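Local coordinates for protein glycoside Hydrolase (Bacteroides plebeius, PDB 5T3B) that is a family 50 glycoside hydrolase of a gut bacterium and probably cleaves glycosidic bonds in polysaccharide substrates, at residues 61-66 with 473-478. Sequence-based numbering, arbitrary orientation.
Sequences RILPYL and YNLIDY
Leu63, Leu66, Leu475 and Tyr478 make up the whole contact between residues 61-66 and the C-terminal helix 472-480, and every cross-segment approach is apolar. Leu475 bridges the two loop leucines. Its CD2 touches both, lying 3.7 Å from Leu63 CD1 and 3.9 Å from Leu66 CD1, while its second methyl, CD1, approaches Leu63 CD1 at 3.9 Å. The Leu66 and Leu475 side chains cross at about a right angle, whereas Leu63 meets Leu475 at a slant. Although Leu63 leaves its backbone pointing neither at the helix nor away from it, CG stands anti to the backbone N (chi1 -170°) and carries CD1 across to Leu475.

The aromatic part of the contact is a single apolar approach: Leu66 CD1 comes 4.0 Å from Tyr478 CE2, oblique to the ring. One methyl of Leu66 is thus shared between Leu475 and the tyrosine. With CG of Tyr478 anti to its backbone N (chi1 162°), the ring is carried out to Leu66.

Polar links run beside this apolar patch. Tyr478 OH is hydrogen-bonded to the carbonyl O of Val67, directly after the loop segment, and its ring has a cation-pi partner in Lys38. Within the loop, Tyr65 N bonds to Ile62 O at 3.0 Å, a turn that accompanies the short 3-10 segment 63-64; Leu63 N donates to Gln420 OE1 of helix 412-427.

The contact, its centre about 22 Å from that of the chain, is structural packing that joins the loop after strand 56-60 to the last helix; three of its four residues are buried. It covers 158 Å², both sides summed, without one direct hydrogen bond, implying that cohesion rests on leucine methyls and the Tyr478 ring, while the bond from Tyr478 OH to Val67 O ties the helix to the residue just beyond the loop segment.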
loop_
_atom_site.group_PDB
_atom_site.type_symbol
_atom_site.label_atom_id
_atom_site.label_comp_id
_atom_site.label_asym_id
_atom_site.label_seq_id
_atom_site.Cartn_x
_atom_site.Cartn_y
_atom_site.Cartn_z
ATOM N N ARG A 61 -17.214 -11.580 -6.323
ATOM C CA ARG A 61 -16.532 -12.351 -7.335
ATOM C C ARG A 61 -15.434 -13.135 -6.660
ATOM O O ARG A 61 -14.477 -12.537 -6.140
ATOM C CB ARG A 61 -15.965 -11.429 -8.437
ATOM C CG ARG A 61 -15.256 -12.209 -9.535
ATOM C CD ARG A 61 -14.962 -11.336 -10.743
ATOM N NE ARG A 61 -14.000 -10.273 -10.440
ATOM C CZ ARG A 61 -13.397 -9.515 -11.346
ATOM N NH1 ARG A 61 -13.524 -9.776 -12.642
ATOM N NH2 ARG A 61 -12.618 -8.541 -10.938
ATOM N N ILE A 62 -15.486 -14.471 -6.744
ATOM C CA ILE A 62 -14.435 -15.291 -6.231
ATOM C C ILE A 62 -13.790 -16.147 -7.357
ATOM O O ILE A 62 -14.404 -16.404 -8.397
ATOM C CB ILE A 62 -14.861 -16.184 -5.034
ATOM C CG1 ILE A 62 -15.962 -17.174 -5.399
ATOM C CG2 ILE A 62 -15.290 -15.341 -3.857
ATOM C CD1 ILE A 62 -16.190 -18.253 -4.338
ATOM N N LEU A 63 -12.583 -16.620 -7.096
ATOM C CA LEU A 63 -11.767 -17.264 -8.119
ATOM C C LEU A 63 -12.420 -18.499 -8.771
ATOM O O LEU A 63 -12.370 -18.603 -10.013
ATOM C CB LEU A 63 -10.392 -17.554 -7.594
ATOM C CG LEU A 63 -9.377 -18.015 -8.619
ATOM C CD1 LEU A 63 -9.102 -16.977 -9.706
ATOM C CD2 LEU A 63 -8.076 -18.406 -7.926
ATOM N N PRO A 64 -13.082 -19.361 -7.996
ATOM C CA PRO A 64 -13.723 -20.535 -8.608
ATOM C C PRO A 64 -14.821 -20.218 -9.600
ATOM O O PRO A 64 -15.188 -21.094 -10.383
ATOM C CB PRO A 64 -14.291 -21.246 -7.380
ATOM C CG PRO A 64 -13.406 -20.868 -6.265
ATOM C CD PRO A 64 -13.125 -19.452 -6.519
ATOM N N TYR A 65 -15.349 -18.990 -9.585
ATOM C CA TYR A 65 -16.527 -18.641 -10.354
ATOM C C TYR A 65 -16.266 -17.616 -11.432
ATOM O O TYR A 65 -17.175 -16.967 -11.940
ATOM C CB TYR A 65 -17.641 -18.210 -9.376
ATOM C CG TYR A 65 -18.135 -19.343 -8.458
ATOM C CD1 TYR A 65 -18.160 -20.659 -8.875
ATOM C CD2 TYR A 65 -18.567 -19.052 -7.160
ATOM C CE1 TYR A 65 -18.623 -21.672 -8.054
ATOM C CE2 TYR A 65 -19.067 -20.048 -6.351
ATOM C CZ TYR A 65 -19.099 -21.365 -6.809
ATOM O OH TYR A 65 -19.619 -22.332 -6.001
ATOM N N LEU A 66 -15.001 -17.443 -11.776
ATOM C CA LEU A 66 -14.635 -16.670 -12.959
ATOM C C LEU A 66 -14.879 -17.432 -14.213
ATOM O O LEU A 66 -14.423 -18.541 -14.355
ATOM C CB LEU A 66 -13.166 -16.516 -12.997
ATOM C CG LEU A 66 -12.613 -15.665 -12.049
ATOM C CD1 LEU A 66 -11.137 -15.231 -12.483
ATOM C CD2 LEU A 66 -13.396 -14.415 -11.811
ATOM N N TYR A 473 0.152 -14.289 -12.031
ATOM C CA TYR A 473 0.744 -14.090 -13.344
ATOM C C TYR A 473 -0.165 -14.639 -14.464
ATOM O O TYR A 473 -0.342 -14.025 -15.504
ATOM C CB TYR A 473 2.154 -14.694 -13.398
ATOM C CG TYR A 473 3.094 -14.112 -12.370
ATOM C CD1 TYR A 473 3.586 -12.820 -12.498
ATOM C CD2 TYR A 473 3.424 -14.787 -11.219
ATOM C CE1 TYR A 473 4.465 -12.269 -11.568
ATOM C CE2 TYR A 473 4.257 -14.258 -10.267
ATOM C CZ TYR A 473 4.769 -12.971 -10.411
ATOM O OH TYR A 473 5.612 -12.380 -9.521
ATOM N N ASN A 474 -0.750 -15.817 -14.216
ATOM C CA ASN A 474 -1.648 -16.375 -15.234
ATOM C C ASN A 474 -3.050 -15.724 -15.230
ATOM O O ASN A 474 -3.703 -15.650 -16.265
ATOM C CB ASN A 474 -1.657 -17.869 -15.219
ATOM C CG ASN A 474 -2.311 -18.470 -13.992
ATOM O OD1 ASN A 474 -3.541 -18.352 -13.810
ATOM N ND2 ASN A 474 -1.526 -19.070 -13.142
ATOM N N LEU A 475 -3.451 -15.156 -14.085
ATOM C CA LEU A 475 -4.644 -14.354 -14.048
ATOM C C LEU A 475 -4.476 -13.070 -14.887
ATOM O O LEU A 475 -5.407 -12.633 -15.566
ATOM C CB LEU A 475 -5.043 -14.034 -12.618
ATOM C CG LEU A 475 -5.802 -15.172 -11.951
ATOM C CD1 LEU A 475 -5.760 -15.006 -10.427
ATOM C CD2 LEU A 475 -7.240 -15.283 -12.468
ATOM N N ILE A 476 -3.337 -12.436 -14.726
ATOM C CA ILE A 476 -3.012 -11.268 -15.538
ATOM C C ILE A 476 -3.102 -11.629 -17.022
ATOM O O ILE A 476 -3.598 -10.846 -17.815
ATOM C CB ILE A 476 -1.686 -10.641 -15.090
ATOM C CG1 ILE A 476 -1.942 -9.909 -13.774
ATOM C CG2 ILE A 476 -1.112 -9.725 -16.181
ATOM C CD1 ILE A 476 -0.663 -9.561 -13.060
ATOM N N ASP A 477 -2.536 -12.759 -17.387
ATOM C CA ASP A 477 -2.600 -13.187 -18.799
ATOM C C ASP A 477 -4.066 -13.299 -19.235
ATOM O O ASP A 477 -4.430 -12.884 -20.346
ATOM C CB ASP A 477 -1.898 -14.508 -19.036
ATOM C CG ASP A 477 -0.408 -14.411 -18.952
ATOM O OD1 ASP A 477 0.171 -13.337 -19.152
ATOM O OD2 ASP A 477 0.192 -15.466 -18.645
ATOM N N TYR A 478 -4.894 -13.921 -18.407
ATOM C CA TYR A 478 -6.346 -14.056 -18.675
ATOM C C TYR A 478 -7.039 -12.716 -18.833
ATOM O O TYR A 478 -7.768 -12.491 -19.784
ATOM C CB TYR A 478 -6.978 -14.902 -17.565
ATOM C CG TYR A 478 -8.457 -14.807 -17.409
ATOM C CD1 TYR A 478 -9.309 -15.556 -18.172
ATOM C CD2 TYR A 478 -9.038 -13.999 -16.459
ATOM C CE1 TYR A 478 -10.676 -15.486 -17.974
ATOM C CE2 TYR A 478 -10.372 -13.935 -16.229
ATOM C CZ TYR A 478 -11.238 -14.660 -16.999
ATOM O OH TYR A 478 -12.585 -14.592 -16.767
#